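Local coordinates for transcriptional regulator (Vibrio vulnificus, PDB 4IVN), which probably represses transcription of the nan operon for sialic acid catabolism and binds the pathway sugar N-acetylmannosamine 6-phosphate, at residues S13-F18 against V24-I29; V36-I41 against P231-A236; V121-Q126 against L218-L223; S139-Y144 against A238-A243. All coordinates share one frame; numbering follows the deposited sequence.

Interaction 1 of 4, residues S13-F18 against V24-I29; sequences SNMEPF and VVADYI
Met-15 reaches across to helix 20-36 and lays the end of its side chain on Ala-26. Its CG stands between the backbone N and the carbonyl carbon (chi1 83°), and the chain then runs straight to the sulfur before it bends at chi3 (-89°). The bend turns the methyl along the helix. Met-15 SD lies 3.7 Å from Ala-26 CB, and Met-15 CE lies 3.8 Å from the same methyl. Met-15 CE also comes to 3.7 Å from Asp-27 OD1, where the two side chains cross at about a right angle. This is a plain van der Waals touch. Phe-18 meets the same alanine with its ring edge: Phe-18 CD2 is 4.2 Å from Ala-26 CB, which sits near the ring plane. One face of that ring lies over its own turn, with Asn-14 O and Met-15 CA above the rim. Phe-18 N bonds to Met-15 O, which closes the turn. No hydrogen bond joins the two segments. The contact packs the link after helix 7-13 against helix 20-36 within the helix-turn-helix domain. Met-15 also touches Leu-30, and Phe-18 continues onto Leu-58 of helix 52-61.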
loop_
_atom_site.group_PDB
_atom_site.type_symbol
_atom_site.label_atom_id
_atom_site.label_comp_id
_atom_site.label_asym_id
_atom_site.label_seq_id
_atom_site.Cartn_x
_atom_site.Cartn_y
_atom_site.Cartn_z
ATOM N N SER A 13 -21.426 36.891 6.396
ATOM C CA SER A 13 -22.544 37.810 6.282
ATOM C C SER A 13 -23.819 37.159 6.786
ATOM O O SER A 13 -24.549 37.772 7.548
ATOM C CB SER A 13 -22.692 38.408 4.864
ATOM O OG SER A 13 -22.597 37.432 3.841
ATOM N N ASN A 14 -24.062 35.900 6.433
ATOM C CA ASN A 14 -25.329 35.274 6.833
ATOM C C ASN A 14 -25.325 34.796 8.290
ATOM O O ASN A 14 -26.208 34.013 8.695
ATOM C CB ASN A 14 -25.783 34.122 5.891
ATOM C CG ASN A 14 -25.415 34.350 4.428
ATOM O OD1 ASN A 14 -25.115 35.472 3.982
ATOM N ND2 ASN A 14 -25.422 33.257 3.665
ATOM N N MET A 15 -24.364 35.268 9.083
ATOM C CA MET A 15 -24.310 34.827 10.474
ATOM C C MET A 15 -24.977 35.731 11.510
ATOM O O MET A 15 -25.108 35.351 12.688
ATOM C CB MET A 15 -22.895 34.384 10.888
ATOM C CG MET A 15 -21.910 35.454 11.325
ATOM S SD MET A 15 -20.462 34.617 12.042
ATOM C CE MET A 15 -20.950 34.483 13.770
ATOM N N GLU A 16 -25.406 36.917 11.070
ATOM C CA GLU A 16 -26.269 37.782 11.886
ATOM C C GLU A 16 -27.478 37.006 12.441
ATOM O O GLU A 16 -27.676 36.964 13.670
ATOM C CB GLU A 16 -26.711 39.025 11.091
ATOM C CG GLU A 16 -25.597 40.032 10.863
ATOM C CD GLU A 16 -25.229 40.804 12.128
ATOM O OE1 GLU A 16 -24.728 41.953 11.993
ATOM O OE2 GLU A 16 -25.444 40.277 13.257
ATOM N N PRO A 17 -28.266 36.353 11.543
ATOM C CA PRO A 17 -29.413 35.566 12.029
ATOM C C PRO A 17 -29.086 34.336 12.909
ATOM O O PRO A 17 -30.012 33.791 13.514
ATOM C CB PRO A 17 -30.116 35.108 10.732
ATOM C CG PRO A 17 -29.083 35.193 9.658
ATOM C CD PRO A 17 -28.183 36.333 10.059
ATOM N N PHE A 18 -27.820 33.898 12.984
ATOM C CA PHE A 18 -27.466 32.724 13.813
ATOM C C PHE A 18 -27.526 33.030 15.304
ATOM O O PHE A 18 -27.107 34.128 15.736
ATOM C CB PHE A 18 -26.046 32.206 13.512
ATOM C CG PHE A 18 -25.851 31.680 12.110
ATOM C CD1 PHE A 18 -26.941 31.391 11.269
ATOM C CD2 PHE A 18 -24.555 31.432 11.631
ATOM C CE1 PHE A 18 -26.744 30.896 9.980
ATOM C CE2 PHE A 18 -24.353 30.936 10.340
ATOM C CZ PHE A 18 -25.451 30.658 9.519
ATOM N N VAL A 24 -20.663 30.576 17.847
ATOM C CA VAL A 24 -19.399 30.068 18.369
ATOM C C VAL A 24 -18.766 29.190 17.292
ATOM O O VAL A 24 -17.573 29.282 16.996
ATOM C CB VAL A 24 -19.643 29.264 19.655
ATOM C CG1 VAL A 24 -18.447 28.384 19.970
ATOM C CG2 VAL A 24 -19.930 30.242 20.831
ATOM N N VAL A 25 -19.587 28.343 16.681
ATOM C CA VAL A 25 -19.045 27.430 15.669
ATOM C C VAL A 25 -18.721 28.217 14.406
ATOM O O VAL A 25 -17.691 27.950 13.767
ATOM C CB VAL A 25 -20.046 26.303 15.306
ATOM C CG1 VAL A 25 -19.423 25.360 14.275
ATOM C CG2 VAL A 25 -20.470 25.497 16.545
ATOM N N ALA A 26 -19.589 29.187 14.034
ATOM C CA ALA A 26 -19.308 29.968 12.833
ATOM C C ALA A 26 -17.965 30.686 13.054
ATOM O O ALA A 26 -17.080 30.656 12.191
ATOM C CB ALA A 26 -20.470 30.927 12.499
ATOM N N ASP A 27 -17.763 31.219 14.251
ATOM C CA ASP A 27 -16.529 32.009 14.560
ATOM C C ASP A 27 -15.239 31.180 14.546
ATOM O O ASP A 27 -14.184 31.644 14.027
ATOM C CB ASP A 27 -16.624 32.724 15.905
ATOM C CG ASP A 27 -17.367 34.036 15.822
ATOM O OD1 ASP A 27 -17.393 34.642 14.735
ATOM O OD2 ASP A 27 -17.921 34.491 16.848
ATOM N N TYR A 28 -15.315 30.001 15.157
ATOM C CA TYR A 28 -14.195 29.061 15.143
ATOM C C TYR A 28 -13.824 28.702 13.700
ATOM O O TYR A 28 -12.649 28.679 13.354
ATOM C CB TYR A 28 -14.464 27.800 15.979
ATOM C CG TYR A 28 -13.321 26.811 15.990
ATOM C CD1 TYR A 28 -12.407 26.767 17.050
ATOM C CD2 TYR A 28 -13.152 25.870 14.936
ATOM C CE1 TYR A 28 -11.329 25.851 17.044
ATOM C CE2 TYR A 28 -12.095 24.956 14.947
ATOM C CZ TYR A 28 -11.192 24.954 16.002
ATOM O OH TYR A 28 -10.140 24.063 15.977
ATOM N N ILE A 29 -14.808 28.441 12.844
ATOM C CA ILE A 29 -14.493 28.081 11.488
ATOM C C ILE A 29 -13.858 29.246 10.721
ATOM O O ILE A 29 -12.899 29.039 9.955
ATOM C CB ILE A 29 -15.752 27.582 10.735
ATOM C CG1 ILE A 29 -16.299 26.317 11.419
ATOM C CG2 ILE A 29 -15.356 27.188 9.327
ATOM C CD1 ILE A 29 -17.704 25.870 10.994
#

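Interaction 2 of 4, residues V36-I41 against P231-A236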
loop_
_atom_site.group_PDB
_atom_site.type_symbol
_atom_site.label_atom_id
_atom_site.label_comp_id
_atom_site.label_asym_id
_atom_site.label_seq_id
_atom_site.Cartn_x
_atom_site.Cartn_y
_atom_site.Cartn_z
ATOM N N VAL A 36 -9.753 23.401 9.643
ATOM C CA VAL A 36 -11.026 22.750 9.742
ATOM C C VAL A 36 -11.149 21.698 8.594
ATOM O O VAL A 36 -11.860 20.693 8.761
ATOM C CB VAL A 36 -12.228 23.747 9.791
ATOM C CG1 VAL A 36 -13.599 23.020 9.651
ATOM C CG2 VAL A 36 -12.231 24.546 11.089
ATOM N N GLN A 37 -10.514 21.953 7.447
ATOM C CA GLN A 37 -10.494 20.980 6.291
ATOM C C GLN A 37 -10.110 19.584 6.752
ATOM O O GLN A 37 -10.565 18.551 6.207
ATOM C CB GLN A 37 -9.420 21.377 5.263
ATOM C CG GLN A 37 -9.485 22.765 4.709
ATOM C CD GLN A 37 -8.386 23.013 3.676
ATOM O OE1 GLN A 37 -7.279 23.453 4.002
ATOM N NE2 GLN A 37 -8.720 22.800 2.426
ATOM N N PHE A 38 -9.264 19.550 7.764
ATOM C CA PHE A 38 -8.696 18.272 8.216
ATOM C C PHE A 38 -9.355 17.760 9.489
ATOM O O PHE A 38 -8.868 16.779 10.029
ATOM C CB PHE A 38 -7.159 18.347 8.358
ATOM C CG PHE A 38 -6.483 19.005 7.187
ATOM C CD1 PHE A 38 -6.382 18.357 5.958
ATOM C CD2 PHE A 38 -5.915 20.281 7.317
ATOM C CE1 PHE A 38 -5.770 18.976 4.855
ATOM C CE2 PHE A 38 -5.309 20.901 6.234
ATOM C CZ PHE A 38 -5.252 20.249 4.988
ATOM N N GLN A 39 -10.489 18.375 9.925
ATOM C CA GLN A 39 -11.135 17.954 11.168
ATOM C C GLN A 39 -12.362 17.143 10.818
ATOM O O GLN A 39 -13.001 17.433 9.818
ATOM C CB GLN A 39 -11.605 19.184 11.996
ATOM C CG GLN A 39 -10.425 19.976 12.578
ATOM C CD GLN A 39 -10.846 21.103 13.532
ATOM O OE1 GLN A 39 -11.930 21.071 14.118
ATOM N NE2 GLN A 39 -9.968 22.080 13.701
ATOM N N THR A 40 -12.672 16.200 11.685
ATOM C CA THR A 40 -13.885 15.420 11.622
ATOM C C THR A 40 -15.010 16.161 12.320
ATOM O O THR A 40 -14.768 17.163 12.998
ATOM C CB THR A 40 -13.705 14.039 12.287
ATOM O OG1 THR A 40 -13.538 14.195 13.713
ATOM C CG2 THR A 40 -12.506 13.335 11.655
ATOM N N ILE A 41 -16.247 15.687 12.158
ATOM C CA ILE A 41 -17.345 16.382 12.875
ATOM C C ILE A 41 -17.037 16.314 14.367
ATOM O O ILE A 41 -17.322 17.296 15.117
ATOM C CB ILE A 41 -18.722 15.810 12.510
ATOM C CG1 ILE A 41 -19.821 16.652 13.144
ATOM C CG2 ILE A 41 -18.751 14.290 12.725
ATOM C CD1 ILE A 41 -21.172 16.263 12.578
ATOM N N PRO A 231 -10.740 16.951 2.316
ATOM C CA PRO A 231 -11.625 16.617 1.240
ATOM C C PRO A 231 -10.878 16.434 -0.072
ATOM O O PRO A 231 -11.370 15.710 -0.940
ATOM C CB PRO A 231 -12.562 17.860 1.162
ATOM C CG PRO A 231 -12.642 18.316 2.639
ATOM C CD PRO A 231 -11.137 18.237 2.951
ATOM N N LEU A 232 -9.766 17.141 -0.255
ATOM C CA LEU A 232 -9.070 17.122 -1.526
ATOM C C LEU A 232 -7.732 16.332 -1.434
ATOM O O LEU A 232 -7.001 16.262 -2.441
ATOM C CB LEU A 232 -8.731 18.549 -1.964
ATOM C CG LEU A 232 -9.903 19.407 -2.426
ATOM C CD1 LEU A 232 -9.462 20.858 -2.688
ATOM C CD2 LEU A 232 -10.461 18.747 -3.683
ATOM N N THR A 233 -7.395 15.812 -0.242
ATOM C CA THR A 233 -6.206 14.948 -0.111
ATOM C C THR A 233 -6.485 13.494 0.306
ATOM O O THR A 233 -5.704 12.848 0.974
ATOM C CB THR A 233 -5.218 15.687 0.860
ATOM O OG1 THR A 233 -5.891 15.856 2.091
ATOM C CG2 THR A 233 -4.868 17.122 0.347
ATOM N N GLY A 234 -7.597 12.881 -0.138
ATOM C CA GLY A 234 -7.780 11.531 0.305
ATOM C C GLY A 234 -6.749 10.705 -0.446
ATOM O O GLY A 234 -6.387 11.045 -1.572
ATOM N N GLY A 235 -6.277 9.643 0.171
ATOM C CA GLY A 235 -5.344 8.779 -0.565
ATOM C C GLY A 235 -3.913 9.239 -0.698
ATOM O O GLY A 235 -3.127 8.445 -1.214
ATOM N N ALA A 236 -3.562 10.475 -0.226
ATOM C CA ALA A 236 -2.240 11.027 -0.332
ATOM C C ALA A 236 -1.228 10.019 0.207
ATOM O O ALA A 236 -1.431 9.366 1.260
ATOM C CB ALA A 236 -2.092 12.365 0.488
#
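Gln-37 meets Pro-231 through its backbone carbonyl: Gln-37 O lies 3.3 Å from Pro-231 CD. The ring's CD carbon rests against a peptide oxygen. Gln-37 CB is 4.3 Å from Pro-231 CD. Next, Phe-38 CG is anti to the carbonyl carbon and beside the backbone N (chi1 -46°), and this swings the ring back over the preceding residue, with Gln-37 CB over the ring centre, 4.0 Å above its plane. The ring edge points to the other segment. Phe-38 CE1 lies 4.2 Å from Thr-233 OG1, which sits near the ring plane. That hydroxyl has its polar partner in Gly-230 N. The type I turn from Val-36 to Gln-39 is closed by Gln-39 N bonding to Val-36 O at 2.9 Å. Thr-40 then caps helix 41-48 through Asp-43 N. No hydrogen bond crosses between the segments. The 231-236 loop makes a type II turn from Thr-233 to Ala-236 with Gly-235 at positive phi. Pro-231 and Gly-234 touch the bound N-acetylmannosamine 6-phosphate. This pairing of a helix-turn-helix domain with a SIS domain is that of the RpiR family; here the contact joins the first to the sugar-phosphate pocket of the second.

Interaction 3 of 4, residues V121-Q126 against L218-L223; sequences VERVHQ and LSTEML
Arg-123 leaves helix 114-126 with its CB pointing toward strand 221-224 and ends with Thr-220 over one face of its guanidinium and Glu-221 at its edge. From CB the chain goes to CG, which lies anti to the carbonyl carbon (chi1 -66°). It then stays extended through CD to NE. This carries the guanidinium over to the strand, where the nearest CA atoms, those of Arg-123 and Glu-221, are 9.9 Å apart. The first contact with 218-223 comes at the nitrogen; the side chain also touches Pro-203. Arg-123 NE donates to Glu-221 OE2 at 3.4 Å, a weak but fairly straight bond of 161°. The carboxylate oxygen lies at the guanidinium edge, in its plane, yet the two planar groups are turned 49° apart. The pair is a salt bridge. Further out, Arg-123 CZ comes to 3.7 Å from Thr-220 CG2, and Arg-123 NH2 to 3.6 Å from the same methyl. That methyl sits 3.5 Å above one face of the guanidinium, offset toward the rim. Arg-123 NH2 is also 3.7 Å from Glu-221 OE2. The Thr-220 hydroxyl points elsewhere and bonds to Val-204 N. Glu-221 is bent at chi2, so its carboxylate turns aside from the line of CB to CG and offers OE2 to the arginine. Its other oxygen, OE1, is held by Arg-119, one helical turn before Arg-123. The buried acid is thus shared by two arginines of one helix at the edge of the parallel sheet. Their charges would be expected to favour its ionised form. The long NE bond suggests that Arg-123 is the weaker partner.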
loop_
_atom_site.group_PDB
_atom_site.type_symbol
_atom_site.label_atom_id
_atom_site.label_comp_id
_atom_site.label_asym_id
_atom_site.label_seq_id
_atom_site.Cartn_x
_atom_site.Cartn_y
_atom_site.Cartn_z
ATOM N N VAL A 121 -1.259 -6.124 19.782
ATOM C CA VAL A 121 -0.486 -7.350 19.519
ATOM C C VAL A 121 -1.046 -8.557 20.190
ATOM O O VAL A 121 -1.222 -9.619 19.548
ATOM C CB VAL A 121 0.926 -7.221 20.057
ATOM C CG1 VAL A 121 1.623 -8.623 20.002
ATOM C CG2 VAL A 121 1.701 -6.145 19.238
ATOM N N GLU A 122 -1.406 -8.412 21.477
ATOM C CA GLU A 122 -1.946 -9.535 22.210
ATOM C C GLU A 122 -3.301 -9.963 21.673
ATOM O O GLU A 122 -3.552 -11.145 21.512
ATOM C CB GLU A 122 -2.062 -9.122 23.698
ATOM C CG GLU A 122 -1.917 -10.221 24.716
ATOM C CD GLU A 122 -0.889 -11.260 24.332
ATOM O OE1 GLU A 122 0.251 -10.892 23.883
ATOM O OE2 GLU A 122 -1.262 -12.473 24.481
ATOM N N ARG A 123 -4.166 -9.000 21.368
ATOM C CA ARG A 123 -5.456 -9.327 20.679
ATOM C C ARG A 123 -5.267 -10.131 19.376
ATOM O O ARG A 123 -5.939 -11.130 19.156
ATOM C CB ARG A 123 -6.213 -8.042 20.446
ATOM C CG ARG A 123 -6.623 -7.441 21.824
ATOM C CD ARG A 123 -7.789 -6.481 21.740
ATOM N NE ARG A 123 -8.097 -5.762 23.002
ATOM C CZ ARG A 123 -9.061 -6.107 23.856
ATOM N NH1 ARG A 123 -9.794 -7.215 23.656
ATOM N NH2 ARG A 123 -9.304 -5.323 24.919
ATOM N N VAL A 124 -4.364 -9.681 18.520
ATOM C CA VAL A 124 -4.046 -10.406 17.305
ATOM C C VAL A 124 -3.542 -11.829 17.582
ATOM O O VAL A 124 -4.007 -12.821 16.979
ATOM C CB VAL A 124 -3.062 -9.635 16.445
ATOM C CG1 VAL A 124 -2.716 -10.468 15.174
ATOM C CG2 VAL A 124 -3.719 -8.290 16.042
ATOM N N HIS A 125 -2.693 -11.929 18.560
ATOM C CA HIS A 125 -2.134 -13.219 18.917
ATOM C C HIS A 125 -3.242 -14.151 19.321
ATOM O O HIS A 125 -3.275 -15.294 18.848
ATOM C CB HIS A 125 -1.128 -13.077 20.042
ATOM C CG HIS A 125 -0.629 -14.408 20.528
ATOM N ND1 HIS A 125 0.033 -15.246 19.738
ATOM C CD2 HIS A 125 -0.825 -15.086 21.745
ATOM C CE1 HIS A 125 0.312 -16.390 20.415
ATOM N NE2 HIS A 125 -0.179 -16.278 21.643
ATOM N N GLN A 126 -4.182 -13.657 20.135
ATOM C CA GLN A 126 -5.309 -14.486 20.611
ATOM C C GLN A 126 -6.341 -14.795 19.504
ATOM O O GLN A 126 -7.083 -15.792 19.587
ATOM C CB GLN A 126 -6.063 -13.832 21.797
ATOM C CG GLN A 126 -5.210 -13.556 23.064
ATOM C CD GLN A 126 -4.570 -14.825 23.673
ATOM O OE1 GLN A 126 -5.117 -15.923 23.563
ATOM N NE2 GLN A 126 -3.400 -14.668 24.311
ATOM N N LEU A 218 -16.431 3.549 18.405
ATOM C CA LEU A 218 -16.806 2.147 18.162
ATOM C C LEU A 218 -15.560 1.316 18.068
ATOM O O LEU A 218 -15.571 0.367 17.289
ATOM C CB LEU A 218 -17.541 2.002 16.788
ATOM C CG LEU A 218 -18.763 2.879 16.543
ATOM C CD1 LEU A 218 -18.961 2.989 15.040
ATOM C CD2 LEU A 218 -19.967 2.266 17.279
ATOM N N SER A 219 -14.509 1.700 18.796
ATOM C CA SER A 219 -13.168 1.076 18.686
ATOM C C SER A 219 -12.709 0.607 20.039
ATOM O O SER A 219 -12.840 1.373 21.022
ATOM C CB SER A 219 -12.146 2.098 18.169
ATOM O OG SER A 219 -12.472 2.493 16.857
ATOM N N THR A 220 -12.258 -0.644 20.135
ATOM C CA THR A 220 -11.692 -1.176 21.382
ATOM C C THR A 220 -10.311 -0.541 21.563
ATOM O O THR A 220 -9.901 -0.277 22.669
ATOM C CB THR A 220 -11.639 -2.732 21.397
ATOM O OG1 THR A 220 -12.916 -3.254 20.990
ATOM C CG2 THR A 220 -11.362 -3.349 22.780
ATOM N N GLU A 221 -9.551 -0.421 20.468
ATOM C CA GLU A 221 -8.248 0.192 20.451
ATOM C C GLU A 221 -8.087 1.053 19.182
ATOM O O GLU A 221 -8.802 0.821 18.201
ATOM C CB GLU A 221 -7.150 -0.894 20.362
ATOM C CG GLU A 221 -7.244 -2.059 21.387
ATOM C CD GLU A 221 -6.822 -1.741 22.847
ATOM O OE1 GLU A 221 -6.366 -0.582 23.106
ATOM O OE2 GLU A 221 -6.921 -2.693 23.739
ATOM N N MET A 222 -7.117 1.965 19.144
ATOM C CA MET A 222 -6.895 2.740 17.914
ATOM C C MET A 222 -5.394 2.908 17.715
ATOM O O MET A 222 -4.683 3.088 18.677
ATOM C CB MET A 222 -7.415 4.180 18.085
ATOM C CG MET A 222 -8.838 4.445 17.636
ATOM S SD MET A 222 -8.970 6.045 16.744
ATOM C CE MET A 222 -10.572 5.805 15.961
ATOM N N LEU A 223 -4.927 2.889 16.481
ATOM C CA LEU A 223 -3.533 3.311 16.211
ATOM C C LEU A 223 -3.749 4.445 15.227
ATOM O O LEU A 223 -4.596 4.329 14.387
ATOM C CB LEU A 223 -2.702 2.199 15.601
ATOM C CG LEU A 223 -2.274 1.057 16.524
ATOM C CD1 LEU A 223 -1.287 0.138 15.834
ATOM C CD2 LEU A 223 -1.714 1.570 17.857
#

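Interaction 4 of 4, residues S139-Y144 against A238-A243; sequences SIVGRY and ASKVGA
Val-141 of helix 137-151 sets both its methyls on Ala-243 of helix 237-257; this is the apolar part of the contact. Val-141 CG1 and Val-141 CG2 each lie 3.9 Å from Ala-243 CB, and the alanine methyl meets the fork of the valine. The valine has CG1 anti to its own N (chi1 179°), with CG2 beside that N. The CA atoms of Val-141 and Ala-243 are 6.7 Å apart. Val-141 also touches Leu-244 and Val-247 of the same helix. All three side chains in the contact are buried. Both helices belong to the SIS domain, an alpha/beta fold with a central parallel sheet that binds phosphosugars. They also face the second subunit: Tyr-144 OH bonds to Gly-235 O of that chain, and Ile-140 packs on Ile-140 of the second subunit.

The other contact is made by the aliphatic part of a charged residue. Lys-240 CD lies 4.1 Å from Val-141 CG2, and the two side chains cross at about a right angle. The lysine is bent at chi2 and chi3. Beyond the bend, Lys-240 NZ bonds to Ser-183 OG in the ligand pocket, and the side chain is about 4 Å from the bound sugar phosphate at the nearest atoms.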
loop_
_atom_site.group_PDB
_atom_site.type_symbol
_atom_site.label_atom_id
_atom_site.label_comp_id
_atom_site.label_asym_id
_atom_site.label_seq_id
_atom_site.Cartn_x
_atom_site.Cartn_y
_atom_site.Cartn_z
ATOM N N SER A 139 -8.646 0.645 1.287
ATOM C CA SER A 139 -8.524 -0.786 0.774
ATOM C C SER A 139 -7.030 -1.245 0.710
ATOM O O SER A 139 -6.705 -2.389 1.036
ATOM C CB SER A 139 -9.077 -0.893 -0.659
ATOM O OG SER A 139 -8.891 -2.189 -1.201
ATOM N N ILE A 140 -6.157 -0.356 0.274
ATOM C CA ILE A 140 -4.696 -0.692 0.047
ATOM C C ILE A 140 -4.076 -1.048 1.383
ATOM O O ILE A 140 -3.326 -2.041 1.491
ATOM C CB ILE A 140 -3.944 0.538 -0.591
ATOM C CG1 ILE A 140 -4.238 0.649 -2.109
ATOM C CG2 ILE A 140 -2.420 0.491 -0.396
ATOM C CD1 ILE A 140 -5.695 0.765 -2.519
ATOM N N VAL A 141 -4.419 -0.258 2.412
ATOM C CA VAL A 141 -3.885 -0.512 3.768
ATOM C C VAL A 141 -4.416 -1.805 4.408
ATOM O O VAL A 141 -3.589 -2.576 4.963
ATOM C CB VAL A 141 -4.086 0.726 4.731
ATOM C CG1 VAL A 141 -3.551 0.425 6.153
ATOM C CG2 VAL A 141 -3.392 1.924 4.076
ATOM N N GLY A 142 -5.739 -2.021 4.308
ATOM C CA GLY A 142 -6.397 -3.215 4.811
ATOM C C GLY A 142 -5.886 -4.486 4.075
ATOM O O GLY A 142 -5.623 -5.501 4.685
ATOM N N ARG A 143 -5.669 -4.407 2.753
ATOM C CA ARG A 143 -5.048 -5.510 2.022
ATOM C C ARG A 143 -3.647 -5.778 2.505
ATOM O O ARG A 143 -3.239 -6.923 2.560
ATOM C CB ARG A 143 -4.980 -5.175 0.508
ATOM C CG ARG A 143 -6.316 -5.282 -0.269
ATOM C CD ARG A 143 -7.076 -6.642 -0.124
ATOM N NE ARG A 143 -8.486 -6.651 -0.678
ATOM C CZ ARG A 143 -9.299 -7.719 -0.802
ATOM N NH1 ARG A 143 -8.918 -8.924 -0.354
ATOM N NH2 ARG A 143 -10.515 -7.585 -1.402
ATOM N N TYR A 144 -2.873 -4.747 2.759
ATOM C CA TYR A 144 -1.513 -5.038 3.264
ATOM C C TYR A 144 -1.571 -5.737 4.612
ATOM O O TYR A 144 -0.792 -6.629 4.887
ATOM C CB TYR A 144 -0.654 -3.765 3.351
ATOM C CG TYR A 144 0.820 -4.069 3.639
ATOM C CD1 TYR A 144 1.602 -4.943 2.772
ATOM C CD2 TYR A 144 1.473 -3.424 4.708
ATOM C CE1 TYR A 144 2.962 -5.172 3.039
ATOM C CE2 TYR A 144 2.817 -3.653 4.943
ATOM C CZ TYR A 144 3.536 -4.526 4.104
ATOM O OH TYR A 144 4.849 -4.738 4.424
ATOM N N ALA A 238 1.531 10.480 1.689
ATOM C CA ALA A 238 2.032 10.799 2.995
ATOM C C ALA A 238 1.031 10.341 4.128
ATOM O O ALA A 238 1.472 9.952 5.220
ATOM C CB ALA A 238 2.428 12.287 3.093
ATOM N N SER A 239 -0.267 10.291 3.839
ATOM C CA SER A 239 -1.236 9.744 4.799
ATOM C C SER A 239 -1.225 8.203 4.837
ATOM O O SER A 239 -1.260 7.598 5.925
ATOM C CB SER A 239 -2.631 10.212 4.471
ATOM O OG SER A 239 -2.631 11.610 4.643
ATOM N N LYS A 240 -1.110 7.578 3.683
ATOM C CA LYS A 240 -1.143 6.137 3.626
ATOM C C LYS A 240 0.173 5.523 4.133
ATOM O O LYS A 240 0.177 4.423 4.669
ATOM C CB LYS A 240 -1.383 5.664 2.183
ATOM C CG LYS A 240 -2.737 6.095 1.553
ATOM C CD LYS A 240 -4.000 5.622 2.354
ATOM C CE LYS A 240 -4.614 6.737 3.186
ATOM N NZ LYS A 240 -5.978 6.304 3.768
ATOM N N VAL A 241 1.280 6.230 3.965
ATOM C CA VAL A 241 2.549 5.637 4.328
ATOM C C VAL A 241 2.587 5.451 5.837
ATOM O O VAL A 241 3.087 4.447 6.333
ATOM C CB VAL A 241 3.763 6.399 3.744
ATOM C CG1 VAL A 241 4.080 7.628 4.581
ATOM C CG2 VAL A 241 4.979 5.458 3.714
ATOM N N GLY A 242 2.021 6.368 6.600
ATOM C CA GLY A 242 2.038 6.124 8.036
ATOM C C GLY A 242 1.084 5.036 8.487
ATOM O O GLY A 242 1.366 4.348 9.479
ATOM N N ALA A 243 -0.059 4.910 7.778
ATOM C CA ALA A 243 -1.068 3.804 8.058
ATOM C C ALA A 243 -0.380 2.445 7.788
ATOM O O ALA A 243 -0.436 1.511 8.627
ATOM C CB ALA A 243 -2.341 3.979 7.248
#

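In the fold
From the N terminus, interaction 1 closes a short loop within the helix-turn-helix domain. Interaction 2 opens after it, and the two touch through Tyr-28 OH and Gln-39 NE2. Interaction 2 closes a far longer loop, joining this domain to the SIS domain. Interaction 3 lies wholly within that loop and ties helix 114-126 to the sheet-edge strand 221-224. Interaction 4 crosses both interactions 2 and 3 along the chain and joins helices 137-151 and 237-257. It touches interaction 2 where Gly-235 meets Lys-240, and both reach the second subunit. Interactions 1 and 3 lie on opposite sides of the chain's centre, their own centres about 41 Å apart.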